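Local coordinates for carboxyltransferase domain-containing protein (Pyrococcus horikoshii, PDB 2PHC) that is of unknown function but probably binds ATP and acts as a hydrolase, belonging to the family of carboxyltransferase subdomains C and D with a cyclophilin-like fold, at residues 31-36 / 71-76; 90-95 / 116-121; 132-137 / 177-182; 187-192 / 197-202. One frame throughout, in Å; residues are numbered along the deposited sequence.

Contact 1 of 4, residues 31-36 / 71-76; sequences AKAIEK and KRISAR
Ala33 O, a helix carbonyl that takes a weak backbone bond from Lys36 N, also has the terminal methyl CD1 of Ile73 beside it at 3.7 Å. No hydrogen bond passes between the two helices; Ile73 carries the contact alone from its side, and Ala33 and Ile34 receive it. Its CG1 lies anti to the backbone N (chi1 -162°), which extends the longer branch toward helix 21-37, and CD1 ends against the backbone of Ala33 and Ile34. The same CG1 meets Ala33 CB at 4.1 Å. A methyl is all the side chain Ala33 has, and it leaves the branched neighbour room to reach the carbonyl. Ile34 comes in across Ile73 at about a right angle: its CG1 lies 3.9 Å from Ile73 CD1 and 4.0 Å from Ile73 CG2, and so touches both branches. Both isoleucines are buried, as their purely apolar side chains suit. Ile34 also reaches Leu70 on helix 63-82 and Leu45 on strand 42-48, continuing the same apolar layer down to the sheet. Two helices packed together over a four-stranded antiparallel sheet are consistent with a two-layer alpha/beta sandwich at the N-terminal end of this chain.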
# COMPACT_ATOMS: atom_id res chain seq x y z
N ALA A 31 -14.90 9.71 0.71
CA ALA A 31 -15.68 10.88 0.52
C ALA A 31 -16.25 10.91 -0.85
O ALA A 31 -17.38 11.15 -1.02
CB ALA A 31 -14.91 12.10 0.75
N LYS A 32 -15.41 10.62 -1.81
CA LYS A 32 -15.86 10.28 -3.11
C LYS A 32 -16.96 9.21 -3.26
O LYS A 32 -17.74 9.32 -4.13
CB LYS A 32 -14.72 10.15 -4.12
CG LYS A 32 -13.96 11.44 -4.40
CD LYS A 32 -14.37 12.16 -5.64
CE LYS A 32 -14.03 13.61 -5.60
NZ LYS A 32 -13.92 14.25 -6.90
N ALA A 33 -17.03 8.22 -2.37
CA ALA A 33 -17.88 7.02 -2.57
C ALA A 33 -19.20 7.60 -2.10
O ALA A 33 -20.28 7.40 -2.71
CB ALA A 33 -17.45 5.85 -1.64
N ILE A 34 -19.15 8.34 -1.01
CA ILE A 34 -20.34 8.99 -0.54
C ILE A 34 -20.92 9.98 -1.49
O ILE A 34 -22.13 10.04 -1.58
CB ILE A 34 -20.16 9.63 0.84
CG1 ILE A 34 -19.92 8.52 1.85
CG2 ILE A 34 -21.42 10.46 1.25
CD1 ILE A 34 -19.48 9.14 3.13
N GLU A 35 -20.09 10.81 -2.11
CA GLU A 35 -20.52 11.79 -3.12
C GLU A 35 -21.12 11.11 -4.38
O GLU A 35 -21.91 11.72 -5.10
CB GLU A 35 -19.32 12.64 -3.59
CG GLU A 35 -18.71 13.57 -2.54
CD GLU A 35 -19.41 14.94 -2.38
OE1 GLU A 35 -18.92 15.77 -1.56
OE2 GLU A 35 -20.47 15.19 -3.06
N LYS A 36 -20.69 9.87 -4.68
CA LYS A 36 -21.27 9.13 -5.76
C LYS A 36 -22.77 8.82 -5.49
O LYS A 36 -23.54 8.95 -6.38
CB LYS A 36 -20.47 7.83 -5.99
CG LYS A 36 -20.94 7.02 -7.21
CD LYS A 36 -19.96 5.90 -7.51
CE LYS A 36 -20.16 5.35 -8.92
NZ LYS A 36 -19.63 3.93 -8.98
N LYS A 71 -21.66 2.78 7.83
CA LYS A 71 -21.05 1.51 8.11
C LYS A 71 -21.02 0.69 6.80
O LYS A 71 -20.08 -0.06 6.58
CB LYS A 71 -21.81 0.80 9.23
CG LYS A 71 -21.22 0.95 10.59
CD LYS A 71 -22.29 0.69 11.65
CE LYS A 71 -21.78 1.20 13.05
NZ LYS A 71 -22.53 0.72 14.26
N ARG A 72 -22.01 0.91 5.93
CA ARG A 72 -22.27 0.06 4.74
C ARG A 72 -21.45 0.55 3.57
O ARG A 72 -20.81 -0.21 2.87
CB ARG A 72 -23.76 0.06 4.42
CG ARG A 72 -24.55 -0.43 5.74
CD ARG A 72 -26.00 -0.51 5.63
NE ARG A 72 -26.60 0.63 4.92
CZ ARG A 72 -27.90 0.94 4.98
NH1 ARG A 72 -28.73 0.17 5.71
NH2 ARG A 72 -28.36 1.98 4.29
N ILE A 73 -21.45 1.85 3.38
CA ILE A 73 -20.55 2.44 2.41
C ILE A 73 -19.03 2.21 2.75
O ILE A 73 -18.31 1.90 1.87
CB ILE A 73 -21.07 3.89 2.07
CG1 ILE A 73 -20.47 4.43 0.76
CG2 ILE A 73 -20.88 4.84 3.19
CD1 ILE A 73 -21.38 5.33 0.13
N SER A 74 -18.60 2.16 4.02
CA SER A 74 -17.23 1.81 4.37
C SER A 74 -16.77 0.35 4.16
O SER A 74 -15.56 0.08 3.89
CB SER A 74 -16.99 2.17 5.83
OG SER A 74 -17.71 3.33 6.14
N ALA A 75 -17.74 -0.57 4.36
CA ALA A 75 -17.63 -1.98 4.02
C ALA A 75 -17.38 -2.27 2.58
O ALA A 75 -16.58 -3.11 2.29
CB ALA A 75 -18.94 -2.78 4.51
N ARG A 76 -18.10 -1.57 1.71
CA ARG A 76 -18.00 -1.60 0.29
C ARG A 76 -16.75 -0.94 -0.33
O ARG A 76 -16.34 -1.33 -1.42
CB ARG A 76 -19.22 -0.83 -0.27
CG ARG A 76 -20.64 -1.63 -0.06
CD ARG A 76 -21.80 -1.21 -1.04
NE ARG A 76 -22.76 -0.32 -0.36
CZ ARG A 76 -23.05 0.97 -0.65
NH1 ARG A 76 -22.46 1.58 -1.69
NH2 ARG A 76 -23.93 1.62 0.14

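Contact 2 of 4, residues 90-95 / 116-121; sequences VAYGGE and EIHSKP
In the cyclophilin-like part of the chain, helix 111-119 packs against the seven-stranded mixed sheet, and here it meets the end of strand 85-92 through Tyr92, His118 and Ser119. The phenol oxygen Tyr92 OH and the imidazole nitrogen His118 ND1 share a hydrogen bond of 2.9 Å in which either may be the donor. Each partner lies at the edge of the other's ring, near its plane, although the rings themselves are turned 71° apart. His118 CG stands anti to the backbone N (chi1 -160°), carrying the imidazole out from the helix toward the strand. The other ring nitrogen, NE2, bonds to Thr168 OG1 of the sheet, so this buried histidine is held at both nitrogens and its ring rotation is fixed. With a phenylalanine in place of Tyr92, His118 ND1 would probably be left without its hydroxyl mate and the imidazole less firmly oriented. Small Ser119 lets the phenol come close: Tyr92 OH sits 3.3 Å from Ser119 CB, while Ser119 OG turns back to Ile115 O within the helix. Beneath the tyrosine, Val90 CG1 rests 3.6 Å from the ring plane, over the centre of one face.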
# COMPACT_ATOMS: atom_id res chain seq x y z
N VAL A 90 7.36 -12.10 0.19
CA VAL A 90 8.72 -11.63 0.15
C VAL A 90 9.36 -12.30 1.32
O VAL A 90 8.92 -12.12 2.45
CB VAL A 90 8.84 -10.07 0.47
CG1 VAL A 90 10.31 -9.58 0.39
CG2 VAL A 90 7.95 -9.18 -0.46
N ALA A 91 10.38 -13.12 1.05
CA ALA A 91 11.39 -13.52 2.11
C ALA A 91 12.41 -12.40 2.33
O ALA A 91 13.24 -12.15 1.49
CB ALA A 91 12.05 -14.87 1.72
N TYR A 92 12.28 -11.67 3.43
CA TYR A 92 13.13 -10.50 3.78
C TYR A 92 14.40 -10.95 4.53
O TYR A 92 14.41 -12.02 5.17
CB TYR A 92 12.41 -9.52 4.71
CG TYR A 92 11.26 -8.74 4.17
CD1 TYR A 92 9.97 -9.27 4.16
CD2 TYR A 92 11.43 -7.43 3.71
CE1 TYR A 92 8.88 -8.51 3.65
CE2 TYR A 92 10.34 -6.67 3.21
CZ TYR A 92 9.10 -7.23 3.20
OH TYR A 92 8.05 -6.54 2.70
N GLY A 93 15.43 -10.09 4.44
CA GLY A 93 16.77 -10.31 5.01
C GLY A 93 17.60 -11.51 4.57
O GLY A 93 17.21 -12.27 3.69
N GLY A 94 18.78 -11.66 5.21
CA GLY A 94 19.69 -12.79 4.95
C GLY A 94 20.23 -12.74 3.54
O GLY A 94 20.70 -11.70 3.06
N GLU A 95 20.13 -13.85 2.85
CA GLU A 95 20.73 -13.93 1.55
C GLU A 95 19.89 -13.29 0.47
O GLU A 95 20.39 -12.85 -0.57
CB GLU A 95 21.00 -15.38 1.21
CG GLU A 95 22.14 -15.50 0.22
CD GLU A 95 23.55 -15.22 0.79
OE1 GLU A 95 23.74 -14.52 1.85
OE2 GLU A 95 24.49 -15.71 0.11
N GLU A 116 8.66 -4.40 8.96
CA GLU A 116 7.31 -4.02 9.36
C GLU A 116 6.90 -2.77 8.62
O GLU A 116 5.79 -2.68 8.14
CB GLU A 116 7.25 -3.71 10.88
CG GLU A 116 6.14 -2.72 11.36
CD GLU A 116 4.77 -3.41 11.61
OE1 GLU A 116 4.81 -4.64 12.00
OE2 GLU A 116 3.68 -2.75 11.41
N ILE A 117 7.83 -1.82 8.51
CA ILE A 117 7.64 -0.55 7.86
C ILE A 117 7.50 -0.72 6.37
O ILE A 117 6.60 -0.13 5.78
CB ILE A 117 8.76 0.37 8.21
CG1 ILE A 117 8.72 0.62 9.72
CG2 ILE A 117 8.71 1.72 7.43
CD1 ILE A 117 9.93 1.47 10.19
N HIS A 118 8.39 -1.48 5.77
CA HIS A 118 8.21 -1.96 4.43
C HIS A 118 6.93 -2.75 4.06
O HIS A 118 6.33 -2.51 3.00
CB HIS A 118 9.39 -2.79 3.96
CG HIS A 118 9.44 -2.89 2.50
ND1 HIS A 118 8.86 -3.93 1.79
CD2 HIS A 118 9.92 -2.03 1.59
CE1 HIS A 118 9.01 -3.70 0.50
NE2 HIS A 118 9.62 -2.54 0.36
N SER A 119 6.55 -3.72 4.87
CA SER A 119 5.42 -4.54 4.51
C SER A 119 4.04 -4.01 5.06
O SER A 119 2.99 -4.55 4.72
CB SER A 119 5.68 -5.97 4.98
OG SER A 119 5.53 -6.06 6.41
N LYS A 120 4.04 -2.93 5.84
CA LYS A 120 2.82 -2.35 6.37
C LYS A 120 1.94 -1.63 5.28
O LYS A 120 0.80 -1.95 5.16
CB LYS A 120 3.13 -1.47 7.62
CG LYS A 120 1.94 -0.63 8.23
CE LYS A 120 -2.02 -1.70 7.79
NZ LYS A 120 -2.09 -1.18 6.36
N PRO A 121 2.49 -0.72 4.47
CA PRO A 121 1.56 -0.05 3.53
C PRO A 121 0.92 -0.88 2.41
O PRO A 121 1.39 -1.97 2.00
CB PRO A 121 2.40 1.05 2.88
CG PRO A 121 3.75 1.11 3.68
CD PRO A 121 3.86 -0.22 4.38

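Contact 3 of 4, residues 132-137 / 177-182; sequences PGFAYL and GGWRII
Phe134 and Trp179 reach toward each other from opposite directions and meet as a T-shaped pair, the phenyl giving its edge and the indole its face. The ring planes are inclined at 68°, and the phenyl centroid lies 4.7 Å from that of the six-membered indole ring. The tip of the phenyl does the touching: Phe134 CZ is 3.6 Å from Trp179 CZ3 and Phe134 CE2 is 3.7 Å from Trp179 CH2. CZ stands over the six-membered ring, to one side of the indole as a whole. Phe134 CG is anti to the backbone N (chi1 -167°), which extends the ring away from strand 134-138 to meet the tryptophan. The phenyl has a second aromatic neighbour two residues on, where Phe134 CD2 stands 3.4 Å above the centre of the Tyr136 ring. With Tyr171 meeting Phe134 edge-to-face as well, its orientation is set by several rings at once. The broad indole suits its place because it also lies against Ala164 and Gln167, on strands 160-164 and 167-171, which lie between strands 134-138 and 180-184. Were the indole cut back to an alanine, the phenyl edge would probably lose the face it meets and a gap would open over Ala164 and Gln167. This partly exposed aromatic cluster joins strand 134-138 to the residue leading into strand 180-184, across two intervening strands in the mixed sheet of the cyclophilin-like fold.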
# COMPACT_ATOMS: atom_id res chain seq x y z
N PRO A 132 14.04 -5.51 -19.06
CA PRO A 132 13.76 -6.57 -18.17
C PRO A 132 12.58 -6.03 -17.44
O PRO A 132 12.40 -4.87 -17.28
CB PRO A 132 15.03 -6.64 -17.36
CG PRO A 132 15.56 -5.26 -17.43
CD PRO A 132 15.35 -4.95 -18.83
N GLY A 133 11.71 -6.90 -17.07
CA GLY A 133 10.63 -6.42 -16.17
C GLY A 133 11.07 -5.75 -14.84
O GLY A 133 11.89 -6.25 -14.12
N PHE A 134 10.42 -4.64 -14.50
CA PHE A 134 10.55 -4.00 -13.18
C PHE A 134 9.13 -3.47 -12.83
O PHE A 134 8.43 -3.01 -13.70
CB PHE A 134 11.59 -2.85 -13.27
CG PHE A 134 12.03 -2.32 -11.89
CD1 PHE A 134 13.08 -2.90 -11.17
CD2 PHE A 134 11.35 -1.32 -11.28
CE1 PHE A 134 13.38 -2.46 -9.91
CE2 PHE A 134 11.68 -0.85 -10.03
CZ PHE A 134 12.69 -1.42 -9.35
N ALA A 135 8.70 -3.59 -11.56
CA ALA A 135 7.51 -2.93 -11.07
C ALA A 135 7.85 -1.80 -10.12
O ALA A 135 8.63 -1.95 -9.19
CB ALA A 135 6.65 -3.89 -10.37
N TYR A 136 7.22 -0.66 -10.34
CA TYR A 136 7.60 0.55 -9.70
C TYR A 136 6.42 0.86 -8.89
O TYR A 136 5.30 0.77 -9.43
CB TYR A 136 7.76 1.65 -10.71
CG TYR A 136 8.94 1.55 -11.61
CD1 TYR A 136 10.11 2.32 -11.36
CD2 TYR A 136 8.86 0.83 -12.77
CE1 TYR A 136 11.16 2.30 -12.23
CE2 TYR A 136 9.88 0.81 -13.65
CZ TYR A 136 11.06 1.55 -13.36
OH TYR A 136 12.10 1.50 -14.27
N LEU A 137 6.63 1.24 -7.64
CA LEU A 137 5.52 1.29 -6.63
C LEU A 137 5.59 2.63 -5.94
O LEU A 137 6.62 3.30 -6.04
CB LEU A 137 5.55 0.20 -5.56
CG LEU A 137 5.59 -1.25 -5.94
CD1 LEU A 137 5.72 -2.03 -4.65
CD2 LEU A 137 4.48 -1.82 -6.88
N GLY A 177 21.35 -3.61 -11.43
CA GLY A 177 20.66 -2.56 -10.70
C GLY A 177 21.42 -2.15 -9.48
O GLY A 177 22.13 -2.97 -8.89
N GLY A 178 21.31 -0.88 -9.10
CA GLY A 178 21.93 -0.51 -7.88
C GLY A 178 21.02 -0.18 -6.71
O GLY A 178 21.49 0.58 -5.91
N TRP A 179 19.79 -0.76 -6.67
CA TRP A 179 18.75 -0.50 -5.63
C TRP A 179 19.17 -1.29 -4.40
O TRP A 179 19.83 -2.30 -4.55
CB TRP A 179 17.32 -0.98 -6.08
CG TRP A 179 16.61 0.02 -7.03
CD1 TRP A 179 17.21 0.73 -8.04
CD2 TRP A 179 15.21 0.45 -7.04
NE1 TRP A 179 16.32 1.57 -8.67
CE2 TRP A 179 15.08 1.42 -8.09
CE3 TRP A 179 14.08 0.13 -6.29
CZ2 TRP A 179 13.86 2.06 -8.39
CZ3 TRP A 179 12.82 0.82 -6.59
CH2 TRP A 179 12.75 1.75 -7.64
N ARG A 180 18.80 -0.85 -3.19
CA ARG A 180 19.13 -1.59 -1.96
C ARG A 180 18.22 -2.73 -1.86
O ARG A 180 17.04 -2.52 -1.64
CB ARG A 180 19.04 -0.72 -0.68
CG ARG A 180 20.04 0.41 -0.67
CD ARG A 180 21.58 0.04 -0.60
NE ARG A 180 22.37 1.30 -0.71
CZ ARG A 180 23.66 1.42 -0.37
NH1 ARG A 180 24.35 0.37 0.13
NH2 ARG A 180 24.25 2.58 -0.48
N ILE A 181 18.75 -3.94 -2.01
CA ILE A 181 17.92 -5.15 -1.99
C ILE A 181 17.68 -5.72 -0.58
O ILE A 181 18.65 -6.10 0.09
CB ILE A 181 18.48 -6.23 -2.88
CG1 ILE A 181 18.86 -5.66 -4.29
CG2 ILE A 181 17.56 -7.39 -2.91
CD1 ILE A 181 17.64 -4.97 -5.14
N ILE A 182 16.39 -5.84 -0.19
CA ILE A 182 15.92 -6.15 1.19
C ILE A 182 15.17 -7.49 1.28
O ILE A 182 14.84 -7.96 2.35
CB ILE A 182 15.08 -4.95 1.82
CG1 ILE A 182 13.69 -4.75 1.14
CG2 ILE A 182 15.88 -3.61 1.79
CD1 ILE A 182 12.71 -3.84 2.01

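Contact 4 of 4, residues 187-192 / 197-202; sequences LRTFNP and PSIVLP
Two backbone hydrogen bonds join the segments, one on each flank of Phe190. Asn191 N gives the shorter to Pro197 O, 2.6 Å long with an angle of 163° at the hydrogen, the donor tilted a little from the carbonyl plane. Ile199 N donates the other to Thr189 O at 2.9 Å, in the carbonyl plane. Proline has no N-H to give, but the bridge asks only for its carbonyl, so Pro197 fits. The same oxygens also receive CA-H...O contacts from the bridged pair, with Ser198 CA 3.1 Å from Thr189 O and Phe190 CA 3.2 Å from Pro197 O. Phe190 and Ser198 thus form a single antiparallel bridge of the non-hydrogen-bonded kind, drawing together the two limbs of the long loop between strands 180-184 and 205-211, with four residues between them.

Packing extends from there. Ser198 CB sits over one face of the Phe190 ring in a CH-pi contact, 3.8 Å from the centroid and 6° off the ring normal, which a small residue allows. The ring also meets Phe130 and touches Leu128, which places the loop against the sheet. Thr189 serves two sides: its OG1 bonds to Trp170 NE1, while its methyl CG2 meets Ile199 CD1 at 3.6 Å. Ile199 CG1 lies between the backbone N and carbonyl carbon (chi1 50°), a choice that swings the end of the branch back over the threonine. At the exposed margin Leu187 crosses Ile199 at about a right angle, CD1 to CD1 at 4.1 Å.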
# COMPACT_ATOMS: atom_id res chain seq x y z
N LEU A 187 7.42 -16.03 -6.30
CA LEU A 187 6.54 -16.01 -7.46
C LEU A 187 7.25 -15.51 -8.72
O LEU A 187 8.11 -14.61 -8.65
CB LEU A 187 5.38 -15.09 -7.19
CG LEU A 187 4.57 -15.34 -5.91
CD1 LEU A 187 3.74 -14.12 -5.64
CD2 LEU A 187 3.64 -16.55 -6.05
N ARG A 188 6.87 -16.07 -9.87
CA ARG A 188 7.34 -15.55 -11.15
C ARG A 188 6.34 -14.45 -11.48
O ARG A 188 5.28 -14.72 -12.09
CB ARG A 188 7.35 -16.60 -12.21
CG ARG A 188 8.09 -16.19 -13.44
CD ARG A 188 8.16 -17.35 -14.45
NE ARG A 188 8.60 -16.84 -15.75
CZ ARG A 188 8.99 -17.61 -16.76
NH1 ARG A 188 8.99 -18.93 -16.61
NH2 ARG A 188 9.36 -17.07 -17.91
N THR A 189 6.72 -13.22 -11.11
CA THR A 189 5.81 -12.06 -11.24
C THR A 189 5.55 -11.57 -12.67
O THR A 189 4.48 -11.00 -12.97
CB THR A 189 6.25 -10.88 -10.30
OG1 THR A 189 7.57 -10.47 -10.65
CG2 THR A 189 6.16 -11.30 -8.79
N PHE A 190 6.50 -11.78 -13.56
CA PHE A 190 6.34 -11.49 -14.98
C PHE A 190 6.62 -12.78 -15.79
O PHE A 190 7.65 -13.45 -15.66
CB PHE A 190 7.27 -10.31 -15.49
CG PHE A 190 6.93 -8.88 -14.96
CD1 PHE A 190 7.02 -7.77 -15.81
CD2 PHE A 190 6.62 -8.63 -13.60
CE1 PHE A 190 6.78 -6.44 -15.33
CE2 PHE A 190 6.37 -7.33 -13.09
CZ PHE A 190 6.51 -6.24 -13.97
N ASN A 191 5.75 -13.13 -16.69
CA ASN A 191 5.90 -14.43 -17.31
C ASN A 191 5.34 -14.28 -18.64
O ASN A 191 4.14 -14.26 -18.75
CB ASN A 191 5.13 -15.51 -16.53
CG ASN A 191 5.38 -16.91 -17.10
OD1 ASN A 191 5.84 -17.07 -18.23
ND2 ASN A 191 5.01 -17.93 -16.32
N PRO A 192 6.21 -14.09 -19.68
CA PRO A 192 5.62 -13.91 -21.03
C PRO A 192 4.89 -15.26 -21.33
O PRO A 192 5.15 -16.28 -20.66
CB PRO A 192 6.85 -13.62 -21.93
CG PRO A 192 7.97 -14.42 -21.27
CD PRO A 192 7.68 -14.16 -19.74
N PRO A 197 0.74 -11.11 -18.65
CA PRO A 197 2.12 -11.44 -18.41
C PRO A 197 2.77 -10.89 -17.17
O PRO A 197 3.87 -11.29 -16.93
CB PRO A 197 2.83 -10.90 -19.64
CG PRO A 197 2.00 -9.83 -20.12
CD PRO A 197 0.57 -10.14 -19.73
N SER A 198 2.16 -9.94 -16.44
CA SER A 198 2.63 -9.58 -15.05
C SER A 198 1.46 -9.87 -14.10
O SER A 198 0.32 -9.66 -14.49
CB SER A 198 3.02 -8.09 -14.94
OG SER A 198 2.06 -7.30 -15.65
N ILE A 199 1.71 -10.28 -12.87
CA ILE A 199 0.61 -10.50 -11.90
C ILE A 199 -0.02 -9.21 -11.40
O ILE A 199 -1.00 -9.19 -10.67
CB ILE A 199 1.02 -11.37 -10.68
CG1 ILE A 199 2.28 -10.90 -10.02
CG2 ILE A 199 1.46 -12.74 -11.13
CD1 ILE A 199 2.60 -11.80 -8.76
N VAL A 200 0.25 -7.97 -11.54
CA VAL A 200 -0.17 -6.68 -11.04
C VAL A 200 -0.20 -5.88 -12.26
O VAL A 200 0.61 -6.10 -13.20
CB VAL A 200 0.92 -6.24 -9.97
CG1 VAL A 200 1.10 -7.18 -8.67
CG2 VAL A 200 2.13 -5.44 -10.59
N LEU A 201 -0.91 -5.03 -12.42
CA LEU A 201 -1.01 -4.07 -13.50
C LEU A 201 -1.10 -2.67 -12.90
O LEU A 201 -1.55 -2.55 -11.79
CB LEU A 201 -2.20 -4.45 -14.41
CG LEU A 201 -2.03 -5.65 -15.35
CD1 LEU A 201 -3.38 -5.99 -15.89
CD2 LEU A 201 -1.09 -5.28 -16.53
N PRO A 202 -0.64 -1.63 -13.63
CA PRO A 202 -0.82 -0.28 -13.09
C PRO A 202 -2.25 -0.01 -12.50
O PRO A 202 -3.29 -0.30 -13.17
CB PRO A 202 -0.47 0.67 -14.30
CG PRO A 202 0.57 -0.12 -15.13
CD PRO A 202 -0.00 -1.63 -14.98

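The four contacts follow one another along the chain in series, each closing before the next opens. Contact 1 stands apart, in the N-terminal alpha/beta layer, about 31 to 35 Å from the others between centres; helix 63-82 is followed by strand 85-92, which belongs to the cyclophilin-like part. There contacts 2 and 3, centres about 14 Å apart, share neighbouring strands 85-92 and 180-184, joined where Gly93 N lies 3.1 Å from Ile182 O. Contact 4 has its centre about 14 Å from that of contact 3, with Phe190 CZ 3.8 Å from Phe134 O. Contacts 2 to 4 therefore place a helix, an aromatic pair and a long loop against one mixed sheet.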